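Local coordinates for protein bacillus cereus PatB1 (Bacillus cereus, PDB 5V8D) that probably transfers O-acetyl groups onto secondary cell wall polysaccharides of Bacillus cereus, as an SGNH hydrolase-like acetyltransferase, at residues A[206-212]-A[230-236]; A[177-181]-A[199-204]; A[114-118]-A[157-161]; A[261-265]-A[277-283]. The protein carries 6 engineered substitutions. All blocks are in the same frame, centred on the assembly; numbering follows the deposited sequence.

Contact 1: residues A[206-212]-A[230-236]. With SO4 (sulfate ion), chain F.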
loop_
_atom_site.group_PDB
_atom_site.type_symbol
_atom_site.label_atom_id
_atom_site.label_comp_id
_atom_site.label_asym_id
_atom_site.label_seq_id
_atom_site.Cartn_x
_atom_site.Cartn_y
_atom_site.Cartn_z
ATOM N N ARG A 206 15.328 12.731 -1.108
ATOM C CA ARG A 206 14.025 13.307 -0.780
ATOM C C ARG A 206 13.974 14.718 -1.333
ATOM O O ARG A 206 14.720 15.589 -0.878
ATOM C CB ARG A 206 13.769 13.315 0.731
ATOM C CG ARG A 206 12.416 13.915 1.196
ATOM C CD ARG A 206 12.439 14.088 2.723
ATOM N NE ARG A 206 11.224 14.552 3.402
ATOM C CZ ARG A 206 11.054 15.786 3.888
ATOM N NH1 ARG A 206 11.992 16.716 3.731
ATOM N NH2 ARG A 206 9.939 16.108 4.526
ATOM N N THR A 207 13.135 14.935 -2.342
ATOM C CA THR A 207 12.934 16.290 -2.869
ATOM C C THR A 207 11.501 16.696 -2.603
ATOM O O THR A 207 10.582 15.896 -2.791
ATOM C CB THR A 207 13.241 16.396 -4.378
ATOM O OG1 THR A 207 12.394 15.502 -5.119
ATOM C CG2 THR A 207 14.690 16.055 -4.626
ATOM N N CYS A 208 11.317 17.929 -2.150
ATOM C CA CYS A 208 10.011 18.384 -1.697
ATOM C C CYS A 208 9.583 19.690 -2.333
ATOM O O CYS A 208 10.413 20.546 -2.674
ATOM C CB CYS A 208 10.005 18.546 -0.179
ATOM S SG CYS A 208 10.287 17.001 0.679
ATOM N N ALA A 209 8.275 19.841 -2.491
ATOM C CA ALA A 209 7.727 21.160 -2.759
ATOM C C ALA A 209 7.104 21.680 -1.463
ATOM O O ALA A 209 6.366 20.951 -0.789
ATOM C CB ALA A 209 6.722 21.110 -3.873
ATOM N N GLN A 210 7.406 22.930 -1.124
ATOM C CA GLN A 210 7.048 23.498 0.171
ATOM C C GLN A 210 5.578 23.873 0.311
ATOM O O GLN A 210 5.043 23.868 1.419
ATOM C CB GLN A 210 7.900 24.740 0.455
ATOM C CG GLN A 210 9.379 24.456 0.622
ATOM C CD GLN A 210 9.653 23.538 1.794
ATOM O OE1 GLN A 210 9.118 23.735 2.885
ATOM N NE2 GLN A 210 10.476 22.519 1.572
ATOM N N ASN A 211 4.927 24.214 -0.800
ATOM C CA ASN A 211 3.592 24.796 -0.722
ATOM C C ASN A 211 2.589 24.249 -1.734
ATOM O O ASN A 211 2.095 24.987 -2.583
ATOM C CB ASN A 211 3.687 26.312 -0.888
ATOM C CG ASN A 211 2.442 27.021 -0.414
ATOM O OD1 ASN A 211 1.918 26.723 0.661
ATOM N ND2 ASN A 211 1.947 27.953 -1.220
ATOM N N LYS A 212 2.263 22.967 -1.620
ATOM C CA LYS A 212 1.275 22.349 -2.499
ATOM C C LYS A 212 -0.106 22.287 -1.861
ATOM O O LYS A 212 -0.236 22.243 -0.641
ATOM C CB LYS A 212 1.713 20.941 -2.889
ATOM C CG LYS A 212 2.990 20.891 -3.701
ATOM C CD LYS A 212 2.870 21.684 -4.990
ATOM C CE LYS A 212 3.898 21.195 -6.002
ATOM N NZ LYS A 212 3.867 21.986 -7.259
ATOM N N GLY A 230 -1.268 25.481 2.625
ATOM C CA GLY A 230 -0.399 24.691 1.775
ATOM C C GLY A 230 0.464 23.715 2.556
ATOM O O GLY A 230 0.836 23.984 3.704
ATOM N N GLU A 231 0.786 22.591 1.919
ATOM C CA GLU A 231 1.542 21.506 2.545
ATOM C C GLU A 231 2.781 21.095 1.767
ATOM O O GLU A 231 2.917 21.392 0.583
ATOM C CB GLU A 231 0.663 20.268 2.713
ATOM C CG GLU A 231 -0.598 20.507 3.507
ATOM C CD GLU A 231 -1.393 19.233 3.690
ATOM O OE1 GLU A 231 -2.571 19.215 3.280
ATOM O OE2 GLU A 231 -0.834 18.261 4.246
ATOM N N LYS A 232 3.661 20.366 2.446
ATOM C CA LYS A 232 4.885 19.851 1.853
ATOM C C LYS A 232 4.670 18.487 1.186
ATOM O O LYS A 232 4.269 17.513 1.819
ATOM C CB LYS A 232 5.981 19.760 2.917
ATOM C CG LYS A 232 7.267 19.120 2.435
ATOM C CD LYS A 232 8.310 19.063 3.538
ATOM C CE LYS A 232 8.790 20.449 3.901
ATOM N NZ LYS A 232 9.844 20.410 4.949
ATOM N N LEU A 233 4.957 18.446 -0.108
ATOM C CA LEU A 233 4.753 17.285 -0.955
ATOM C C LEU A 233 6.129 16.811 -1.418
ATOM O O LEU A 233 6.877 17.587 -2.026
ATOM C CB LEU A 233 3.863 17.664 -2.145
ATOM C CG LEU A 233 3.185 16.645 -3.066
ATOM C CD1 LEU A 233 4.178 15.760 -3.844
ATOM C CD2 LEU A 233 2.159 15.798 -2.319
ATOM N N CYS A 234 6.466 15.556 -1.131
ATOM C CA CYS A 234 7.830 15.094 -1.347
ATOM C C CYS A 234 7.897 13.874 -2.231
ATOM O O CYS A 234 6.903 13.180 -2.446
ATOM C CB CYS A 234 8.518 14.781 -0.009
ATOM S SG CYS A 234 8.528 16.118 1.175
ATOM N N TYR A 235 9.097 13.615 -2.734
ATOM C CA TYR A 235 9.379 12.370 -3.416
ATOM C C TYR A 235 10.709 11.775 -2.937
ATOM O O TYR A 235 11.684 12.493 -2.677
ATOM C CB TYR A 235 9.414 12.575 -4.930
ATOM C CG TYR A 235 8.119 13.066 -5.552
ATOM C CD1 TYR A 235 7.135 12.171 -5.969
ATOM C CD2 TYR A 235 7.900 14.427 -5.760
ATOM C CE1 TYR A 235 5.956 12.625 -6.554
ATOM C CE2 TYR A 235 6.722 14.897 -6.352
ATOM C CZ TYR A 235 5.761 13.995 -6.749
ATOM O OH TYR A 235 4.611 14.466 -7.343
ATOM N N TYR A 236 10.751 10.452 -2.844
ATOM C CA TYR A 236 12.005 9.753 -2.581
ATOM C C TYR A 236 12.417 8.983 -3.841
ATOM O O TYR A 236 11.831 7.949 -4.200
ATOM C CB TYR A 236 11.893 8.797 -1.391
ATOM C CG TYR A 236 11.769 9.402 -0.004
ATOM C CD1 TYR A 236 10.699 10.219 0.334
ATOM C CD2 TYR A 236 12.687 9.082 0.997
ATOM C CE1 TYR A 236 10.563 10.735 1.627
ATOM C CE2 TYR A 236 12.565 9.597 2.289
ATOM C CZ TYR A 236 11.509 10.420 2.603
ATOM O OH TYR A 236 11.382 10.919 3.895
HETATM S S SO4 F . 10.997 18.513 7.280
HETATM O O1 SO4 F . 12.119 18.933 6.447
HETATM O O2 SO4 F . 11.434 17.461 8.195
HETATM O O3 SO4 F . 9.925 18.011 6.426
HETATM O O4 SO4 F . 10.511 19.650 8.060
#

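Contact 2: residues A[177-181]-A[199-204]. Engineered in segment 199-204: A200 (natural residue Lys), A201 (natural residue Lys), A202 (natural residue Glu). With SO4 (sulfate ion), chain E.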
loop_
_atom_site.group_PDB
_atom_site.type_symbol
_atom_site.label_atom_id
_atom_site.label_comp_id
_atom_site.label_asym_id
_atom_site.label_seq_id
_atom_site.Cartn_x
_atom_site.Cartn_y
_atom_site.Cartn_z
ATOM N N PHE A 177 7.282 6.210 2.557
ATOM C CA PHE A 177 8.631 5.675 2.398
ATOM C C PHE A 177 9.020 4.823 3.623
ATOM O O PHE A 177 9.624 3.777 3.471
ATOM C CB PHE A 177 9.673 6.772 2.187
ATOM C CG PHE A 177 11.098 6.241 2.099
ATOM C CD1 PHE A 177 11.583 5.705 0.914
ATOM C CD2 PHE A 177 11.929 6.269 3.203
ATOM C CE1 PHE A 177 12.868 5.211 0.819
ATOM C CE2 PHE A 177 13.239 5.779 3.133
ATOM C CZ PHE A 177 13.705 5.242 1.929
ATOM N N LEU A 178 8.672 5.272 4.826
ATOM C CA LEU A 178 8.932 4.457 6.021
ATOM C C LEU A 178 8.204 3.129 5.908
ATOM O O LEU A 178 8.762 2.075 6.194
ATOM C CB LEU A 178 8.498 5.174 7.302
ATOM C CG LEU A 178 9.376 6.336 7.729
ATOM C CD1 LEU A 178 8.660 7.165 8.804
ATOM C CD2 LEU A 178 10.738 5.838 8.221
ATOM N N GLY A 179 6.959 3.199 5.449
ATOM C CA GLY A 179 6.146 2.025 5.219
ATOM C C GLY A 179 6.816 1.075 4.262
ATOM O O GLY A 179 6.977 -0.106 4.572
ATOM N N TYR A 180 7.227 1.594 3.110
ATOM C CA TYR A 180 7.926 0.792 2.098
ATOM C C TYR A 180 9.184 0.135 2.670
ATOM O O TYR A 180 9.452 -1.041 2.437
ATOM C CB TYR A 180 8.285 1.669 0.886
ATOM C CG TYR A 180 9.473 1.194 0.061
ATOM C CD1 TYR A 180 9.422 0.008 -0.652
ATOM C CD2 TYR A 180 10.636 1.949 -0.018
ATOM C CE1 TYR A 180 10.507 -0.422 -1.408
ATOM C CE2 TYR A 180 11.708 1.539 -0.772
ATOM C CZ TYR A 180 11.643 0.353 -1.473
ATOM O OH TYR A 180 12.742 -0.065 -2.215
ATOM N N GLN A 181 9.961 0.932 3.385
ATOM C CA GLN A 181 11.167 0.476 4.044
ATOM C C GLN A 181 10.866 -0.698 4.964
ATOM O O GLN A 181 11.474 -1.738 4.851
ATOM C CB GLN A 181 11.796 1.617 4.840
ATOM C CG GLN A 181 13.118 1.292 5.498
ATOM C CD GLN A 181 13.794 2.550 5.993
ATOM O OE1 GLN A 181 13.135 3.421 6.559
ATOM N NE2 GLN A 181 15.098 2.674 5.747
ATOM N N ILE A 199 16.849 -1.596 2.776
ATOM C CA ILE A 199 16.431 -0.277 2.341
ATOM C C ILE A 199 16.971 0.742 3.313
ATOM O O ILE A 199 16.733 0.644 4.508
ATOM C CB ILE A 199 14.905 -0.166 2.253
ATOM C CG1 ILE A 199 14.381 -1.102 1.172
ATOM C CG2 ILE A 199 14.481 1.271 1.976
ATOM C CD1 ILE A 199 12.903 -1.102 1.103
ATOM N N ALA A 200 17.733 1.697 2.797
ATOM C CA ALA A 200 18.361 2.723 3.632
ATOM C C ALA A 200 18.007 4.104 3.086
ATOM O O ALA A 200 17.969 4.290 1.859
ATOM C CB ALA A 200 19.861 2.537 3.669
ATOM N N ALA A 201 17.773 5.055 3.995
ATOM C CA ALA A 201 17.480 6.444 3.629
ATOM C C ALA A 201 18.530 6.982 2.677
ATOM O O ALA A 201 18.202 7.535 1.635
ATOM C CB ALA A 201 17.405 7.342 4.891
ATOM N N ALA A 202 19.795 6.811 3.050
ATOM C CA ALA A 202 20.922 7.359 2.288
ATOM C C ALA A 202 20.915 6.968 0.813
ATOM O O ALA A 202 21.549 7.622 0.002
ATOM C CB ALA A 202 22.234 6.927 2.924
ATOM N N ASP A 203 20.203 5.900 0.464
ATOM C CA ASP A 203 20.175 5.449 -0.922
ATOM C C ASP A 203 19.182 6.224 -1.791
ATOM O O ASP A 203 19.013 5.920 -2.970
ATOM C CB ASP A 203 19.875 3.947 -0.978
ATOM C CG ASP A 203 21.104 3.113 -0.650
ATOM O OD1 ASP A 203 22.223 3.558 -0.955
ATOM O OD2 ASP A 203 20.962 2.036 -0.061
ATOM N N TYR A 204 18.556 7.246 -1.218
ATOM C CA TYR A 204 17.521 7.990 -1.928
ATOM C C TYR A 204 17.749 9.494 -1.862
ATOM O O TYR A 204 18.612 9.969 -1.131
ATOM C CB TYR A 204 16.137 7.645 -1.359
ATOM C CG TYR A 204 15.748 6.204 -1.589
ATOM C CD1 TYR A 204 16.283 5.189 -0.811
ATOM C CD2 TYR A 204 14.846 5.863 -2.583
ATOM C CE1 TYR A 204 15.941 3.862 -1.033
ATOM C CE2 TYR A 204 14.497 4.543 -2.811
ATOM C CZ TYR A 204 15.046 3.545 -2.029
ATOM O OH TYR A 204 14.699 2.231 -2.254
HETATM S S SO4 E . 17.973 4.559 7.738
HETATM O O1 SO4 E . 19.302 4.224 7.245
HETATM O O2 SO4 E . 17.040 4.604 6.617
HETATM O O3 SO4 E . 17.518 3.549 8.680
HETATM O O4 SO4 E . 18.017 5.867 8.384
#

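Contact 3: residues A[114-118]-A[157-161]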
loop_
_atom_site.group_PDB
_atom_site.type_symbol
_atom_site.label_atom_id
_atom_site.label_comp_id
_atom_site.label_asym_id
_atom_site.label_seq_id
_atom_site.Cartn_x
_atom_site.Cartn_y
_atom_site.Cartn_z
ATOM N N ALA A 114 -4.031 6.022 12.855
ATOM C CA ALA A 114 -2.787 6.680 13.249
ATOM C C ALA A 114 -2.994 7.967 14.071
ATOM O O ALA A 114 -2.223 8.253 14.990
ATOM C CB ALA A 114 -1.949 6.982 12.013
ATOM N N LEU A 115 -4.025 8.744 13.749
ATOM C CA LEU A 115 -4.203 10.023 14.425
ATOM C C LEU A 115 -5.368 10.011 15.409
ATOM O O LEU A 115 -5.897 11.071 15.754
ATOM C CB LEU A 115 -4.402 11.141 13.398
ATOM C CG LEU A 115 -3.361 11.198 12.272
ATOM C CD1 LEU A 115 -3.629 12.407 11.396
ATOM C CD2 LEU A 115 -1.960 11.254 12.847
ATOM N N SER A 116 -5.763 8.821 15.863
ATOM C CA SER A 116 -6.893 8.706 16.781
ATOM C C SER A 116 -6.619 9.453 18.085
ATOM O O SER A 116 -7.552 9.824 18.797
ATOM C CB SER A 116 -7.232 7.232 17.066
ATOM O OG SER A 116 -6.260 6.603 17.880
ATOM N N PHE A 117 -5.349 9.704 18.386
ATOM C CA PHE A 117 -5.002 10.477 19.573
ATOM C C PHE A 117 -5.522 11.914 19.491
ATOM O O PHE A 117 -5.571 12.608 20.497
ATOM C CB PHE A 117 -3.477 10.475 19.815
ATOM C CG PHE A 117 -2.667 11.150 18.733
ATOM C CD1 PHE A 117 -2.463 12.529 18.742
ATOM C CD2 PHE A 117 -2.068 10.402 17.737
ATOM C CE1 PHE A 117 -1.707 13.145 17.752
ATOM C CE2 PHE A 117 -1.306 11.014 16.751
ATOM C CZ PHE A 117 -1.131 12.382 16.759
ATOM N N LYS A 118 -5.910 12.353 18.300
ATOM C CA LYS A 118 -6.473 13.686 18.129
ATOM C C LYS A 118 -7.979 13.720 18.362
ATOM O O LYS A 118 -8.644 14.687 17.986
ATOM C CB LYS A 118 -6.185 14.219 16.733
ATOM C CG LYS A 118 -4.747 14.604 16.494
ATOM C CD LYS A 118 -4.560 14.994 15.046
ATOM C CE LYS A 118 -3.211 15.624 14.813
ATOM N NZ LYS A 118 -3.018 16.875 15.596
ATOM N N ASN A 157 3.603 10.625 18.865
ATOM C CA ASN A 157 2.389 11.043 18.165
ATOM C C ASN A 157 2.680 12.206 17.226
ATOM O O ASN A 157 2.068 12.325 16.173
ATOM C CB ASN A 157 1.285 11.440 19.160
ATOM C CG ASN A 157 0.745 10.258 19.937
ATOM O OD1 ASN A 157 0.835 9.109 19.493
ATOM N ND2 ASN A 157 0.174 10.530 21.098
ATOM N N GLU A 158 3.616 13.062 17.622
ATOM C CA GLU A 158 4.034 14.179 16.788
ATOM C C GLU A 158 4.677 13.704 15.476
ATOM O O GLU A 158 4.350 14.201 14.399
ATOM C CB GLU A 158 5.003 15.078 17.572
ATOM N N GLU A 159 5.561 12.715 15.569
ATOM C CA GLU A 159 6.241 12.161 14.402
ATOM C C GLU A 159 5.302 11.355 13.490
ATOM O O GLU A 159 5.456 11.349 12.262
ATOM C CB GLU A 159 7.403 11.289 14.859
ATOM C CG GLU A 159 8.451 12.072 15.620
ATOM C CD GLU A 159 9.528 11.190 16.222
ATOM O OE1 GLU A 159 9.250 10.015 16.521
ATOM O OE2 GLU A 159 10.655 11.695 16.416
ATOM N N ILE A 160 4.322 10.688 14.093
ATOM C CA ILE A 160 3.314 9.973 13.319
ATOM C C ILE A 160 2.415 10.960 12.558
ATOM O O ILE A 160 2.127 10.771 11.372
ATOM C CB ILE A 160 2.469 9.044 14.239
ATOM C CG1 ILE A 160 3.347 7.895 14.749
ATOM C CG2 ILE A 160 1.266 8.484 13.488
ATOM C CD1 ILE A 160 2.773 7.137 15.980
ATOM N N GLN A 161 1.994 12.018 13.241
ATOM C CA GLN A 161 1.220 13.093 12.621
ATOM C C GLN A 161 1.909 13.664 11.363
ATOM O O GLN A 161 1.261 13.921 10.334
ATOM C CB GLN A 161 0.978 14.187 13.645
ATOM C CG GLN A 161 0.606 15.503 13.060
ATOM C CD GLN A 161 0.022 16.455 14.097
ATOM O OE1 GLN A 161 -0.220 16.074 15.241
ATOM N NE2 GLN A 161 -0.208 17.697 13.695
#

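Contact 4: residues A[261-265]-A[277-283]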
loop_
_atom_site.group_PDB
_atom_site.type_symbol
_atom_site.label_atom_id
_atom_site.label_comp_id
_atom_site.label_asym_id
_atom_site.label_seq_id
_atom_site.Cartn_x
_atom_site.Cartn_y
_atom_site.Cartn_z
ATOM N N ASP A 261 6.930 7.885 -16.218
ATOM C CA ASP A 261 6.559 9.299 -16.135
ATOM C C ASP A 261 5.147 9.547 -16.659
ATOM O O ASP A 261 4.613 10.640 -16.489
ATOM C CB ASP A 261 7.559 10.193 -16.889
ATOM C CG ASP A 261 7.724 9.799 -18.331
ATOM O OD1 ASP A 261 7.462 8.625 -18.643
ATOM O OD2 ASP A 261 8.142 10.640 -19.156
ATOM N N GLU A 262 4.546 8.537 -17.293
ATOM C CA GLU A 262 3.150 8.636 -17.725
ATOM C C GLU A 262 2.212 8.094 -16.658
ATOM O O GLU A 262 0.997 8.027 -16.848
ATOM C CB GLU A 262 2.928 7.881 -19.031
ATOM C CG GLU A 262 3.547 8.584 -20.218
ATOM C CD GLU A 262 3.509 7.755 -21.495
ATOM O OE1 GLU A 262 3.763 8.324 -22.569
ATOM O OE2 GLU A 262 3.230 6.540 -21.423
ATOM N N ILE A 263 2.777 7.710 -15.525
ATOM C CA ILE A 263 1.985 7.065 -14.492
ATOM C C ILE A 263 2.200 7.685 -13.107
ATOM O O ILE A 263 1.245 7.920 -12.353
ATOM C CB ILE A 263 2.314 5.563 -14.447
ATOM C CG1 ILE A 263 1.731 4.871 -15.677
ATOM C CG2 ILE A 263 1.796 4.932 -13.186
ATOM C CD1 ILE A 263 2.523 3.665 -16.135
ATOM N N TYR A 264 3.466 7.947 -12.788
ATOM C CA TYR A 264 3.854 8.342 -11.442
ATOM C C TYR A 264 4.355 9.781 -11.466
ATOM O O TYR A 264 5.198 10.140 -12.286
ATOM C CB TYR A 264 4.917 7.374 -10.872
ATOM C CG TYR A 264 5.245 7.628 -9.413
ATOM C CD1 TYR A 264 4.529 7.002 -8.391
ATOM C CD2 TYR A 264 6.240 8.536 -9.060
ATOM C CE1 TYR A 264 4.803 7.257 -7.051
ATOM C CE2 TYR A 264 6.537 8.790 -7.728
ATOM C CZ TYR A 264 5.820 8.150 -6.728
ATOM O OH TYR A 264 6.120 8.416 -5.418
ATOM N N GLY A 265 3.786 10.613 -10.596
ATOM C CA GLY A 265 4.171 12.009 -10.507
ATOM C C GLY A 265 3.903 12.823 -11.758
ATOM O O GLY A 265 4.652 13.751 -12.055
ATOM N N GLY A 277 -2.925 12.790 -8.675
ATOM C CA GLY A 277 -2.172 13.653 -9.556
ATOM C C GLY A 277 -0.703 13.654 -9.178
ATOM O O GLY A 277 0.181 13.485 -10.037
ATOM N N TYR A 278 -0.446 13.822 -7.883
ATOM C CA TYR A 278 0.919 13.875 -7.366
ATOM C C TYR A 278 1.660 12.528 -7.380
ATOM O O TYR A 278 2.867 12.499 -7.601
ATOM C CB TYR A 278 0.912 14.445 -5.946
ATOM C CG TYR A 278 0.687 15.939 -5.889
ATOM C CD1 TYR A 278 1.447 16.798 -6.669
ATOM C CD2 TYR A 278 -0.296 16.492 -5.065
ATOM C CE1 TYR A 278 1.256 18.169 -6.627
ATOM C CE2 TYR A 278 -0.507 17.867 -5.016
ATOM C CZ TYR A 278 0.275 18.700 -5.807
ATOM O OH TYR A 278 0.105 20.055 -5.774
ATOM N N TYR A 279 0.957 11.424 -7.148
ATOM C CA TYR A 279 1.610 10.113 -7.160
ATOM C C TYR A 279 1.088 9.233 -8.319
ATOM O O TYR A 279 1.585 9.378 -9.447
ATOM C CB TYR A 279 1.464 9.464 -5.768
ATOM C CG TYR A 279 2.158 10.361 -4.741
ATOM C CD1 TYR A 279 3.552 10.387 -4.643
ATOM C CD2 TYR A 279 1.432 11.232 -3.937
ATOM C CE1 TYR A 279 4.197 11.253 -3.753
ATOM C CE2 TYR A 279 2.062 12.091 -3.045
ATOM C CZ TYR A 279 3.441 12.091 -2.951
ATOM O OH TYR A 279 4.064 12.937 -2.068
ATOM N N THR A 280 0.118 8.343 -8.082
ATOM C CA THR A 280 -0.572 7.699 -9.207
ATOM C C THR A 280 -2.076 7.597 -8.971
ATOM O O THR A 280 -2.549 7.651 -7.842
ATOM C CB THR A 280 -0.059 6.254 -9.526
ATOM O OG1 THR A 280 -0.789 5.289 -8.756
ATOM C CG2 THR A 280 1.404 6.098 -9.255
ATOM N N ASP A 281 -2.836 7.451 -10.052
ATOM C CA ASP A 281 -4.240 7.105 -9.895
ATOM C C ASP A 281 -4.345 5.605 -9.657
ATOM O O ASP A 281 -3.344 4.908 -9.638
ATOM C CB ASP A 281 -5.043 7.517 -11.113
ATOM C CG ASP A 281 -6.520 7.735 -10.797
ATOM O OD1 ASP A 281 -7.004 7.271 -9.737
ATOM O OD2 ASP A 281 -7.199 8.360 -11.631
ATOM N N ASP A 282 -5.554 5.101 -9.479
ATOM C CA ASP A 282 -5.744 3.666 -9.351
ATOM C C ASP A 282 -5.939 3.042 -10.733
ATOM O O ASP A 282 -6.873 3.400 -11.464
ATOM C CB ASP A 282 -6.928 3.368 -8.442
ATOM C CG ASP A 282 -6.745 3.939 -7.047
ATOM O OD1 ASP A 282 -5.611 3.878 -6.524
ATOM O OD2 ASP A 282 -7.726 4.469 -6.485
ATOM N N TYR A 283 -5.037 2.142 -11.105
ATOM C CA TYR A 283 -5.135 1.431 -12.384
ATOM C C TYR A 283 -5.639 0.019 -12.146
ATOM O O TYR A 283 -5.333 -0.563 -11.115
ATOM C CB TYR A 283 -3.766 1.365 -13.094
ATOM C CG TYR A 283 -3.242 2.710 -13.521
ATOM C CD1 TYR A 283 -2.742 3.614 -12.585
ATOM C CD2 TYR A 283 -3.237 3.079 -14.860
ATOM C CE1 TYR A 283 -2.255 4.872 -12.972
ATOM C CE2 TYR A 283 -2.759 4.332 -15.266
ATOM C CZ TYR A 283 -2.268 5.222 -14.315
ATOM O OH TYR A 283 -1.805 6.465 -14.702
HETATM O O HOH W 1 -1.320 7.938 -12.760
#

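Contact 1: residues A[206-212]-A[230-236]
Side chains alternate between the two faces of this antiparallel strand pair, and one face carries R206, Y236 and a disulfide. C208 and C234, both m rotamers, sit in a non-hydrogen-bonded pair with CA atoms 4.0 Å apart, close enough for their SG atoms to join in a 2.0 Å disulfide with chi3 of 107°. R206 is stretched out (t, t, t): its CB lies over the Y236 ring, 4.1 Å from the centroid, in a CH-pi contact, and its guanidinium passes over C234 SG (NH2 to SG 3.6 Å). R206 NH2 also donates to O3 (2.7 Å) of a sulfate probably from the crystallisation liquor, which K232 NZ reaches only weakly (2.8 Å). D174 forms a salt bridge with R206 NE and a hydrogen bond with Y236 OH. On the other face, K212 CG meets L233 CB at 3.7 Å, while the m, m turn of K212 leads its amine away to A270. Backbone pairs T207–Y235 and A209–L233 are doubly hydrogen-bonded. Beyond them the register slips by one residue, and K212 N to E231 O and E231 N to K212 O are both 2.8 Å. The arrangement is an antiparallel ladder with a beta bulge and a cross-strand disulfide, at the edge of a small three-stranded sheet.

Contact 2: residues A[177-181]-A[199-204]
An aromatic cluster joins one flank of helix 173-190 to the loop that leads from this helix into strand 204-214. Its centre is F177, whose t rotamer carries the ring toward the loop. The edge of F177 meets the face of Y204 in a T-shaped stack, with centroids 4.9 Å apart and planes at 70°; F177 CZ comes to 3.8 Å from Y204 CD1 and to 4.0 Å from I199 CG2. One turn further on, Y180 offers its ring face to the methyl of I199, whose CD1 lies 3.5 Å from the centroid in a CH-pi contact. Helix 173-190 belongs to the SGNH hydrolase-like part of the chain, and helix 311-316 closes the cluster by packing L314 and Q316 against Y180, while Q316 also accepts the hydroxyl of Y204. The rest is polar: Q181 NE2 donates to I199 O (2.9 Å) and to O2 (2.9 Å) of a sulfate probably from the crystallisation liquor, and the same oxygen takes the backbone N of A201 at 2.8 Å. A200, A201 and A202 are engineered alanines. Through the 3-10 turn 201-203, with Y204 N bonded to A201 O at 2.9 Å, the Y204 CA-to-CB bond points back toward the helix.

Contact 3: residues A[114-118]-A[157-161]
A114, the last residue of helix 111-114, turns its methyl toward helix 157-161, where A114 CB and I160 CG2 lie 3.8 Å apart in a buried apolar contact. L115 is the first residue to leave helical geometry; its CD2 lies 4.3 Å from I160 CG2 and 3.7 Å from Q161 CA, and W68 also touches its side chain. A short 3-10 turn follows, with K118 N bonded to L115 O at 2.9 Å, and carries S116 away from the helix while presenting F117 to it. In the SGNH hydrolase-like fold the first segment lies on the crossover between the parallel strands 102-107 and 143-146, and helix 157-161 comes after the second of these, so the contact joins two connections outside the sheet. The F117 ring lies against the start of that helix: N157 CB stands over its face, 3.5 Å from the centroid, a CH-pi contact, and F117 CZ approaches N157 O at 3.3 Å. K118 extends alongside F117 to give a weak hydrogen bond from NZ to Q161 OE1 (2.9 Å). The stronger partner of that ammonium is D66, through a salt bridge, and W68 adds a cation-pi contact.

Contact 4: residues A[261-265]-A[277-283]
One direct backbone hydrogen bond joins the loop to the end of helix 275-278: G265 N donates to Y279 O at 2.8 Å. Two CA-H...O contacts reinforce it, Y264 CA to Y279 O and G265 CA to Y278 O, both 3.2 Å. A water adds a second polar link, donating to I263 O (2.6 Å), accepting from D281 N (3.1 Å) and lying 2.5 Å from Y283 OH. These bonds meet the chain where it leaves helix 275-278 and heads for strand 285-289, an antiparallel strand added beside the parallel strands of the SGNH-like sheet. Nearby, Y264 OH binds A309 O, and D282 OD1 forms a salt bridge with K303 NZ and a hydrogen bond with N308 ND2, residues on either side in sequence of S305, the site of the sulfonyl adduct. Apolar contacts fill the remaining interface: Y264 CD1 packs on T280 CG2 (3.4 Å), Y264 CZ lies 3.8 Å from Y279 CD1, and I263 CG2 rests 4.1 Å from Y283 CE1.

Along the chain the contacts follow in series: contact 3, contact 2, contact 1, contact 4. Contact 1, on the small three-stranded sheet, touches two of the others. Y236 stacks on F177 of contact 2; the centres of contacts 1 and 2 lie about 17 Å apart, and helix 173-190 runs on through the 199-204 loop into strand 204-214. Y235 OH and C234 O probably hydrogen-bond to Y278 O and Y279 OH of contact 4, whose centre is about 16 Å from that of contact 1. The small sheet is thus packed between a helix of the SGNH-like core and the segment leading to strand 285-289. Contacts 2 and 4 do not touch, and contact 3 touches none, its nearest atoms about 6 Å from contact 2.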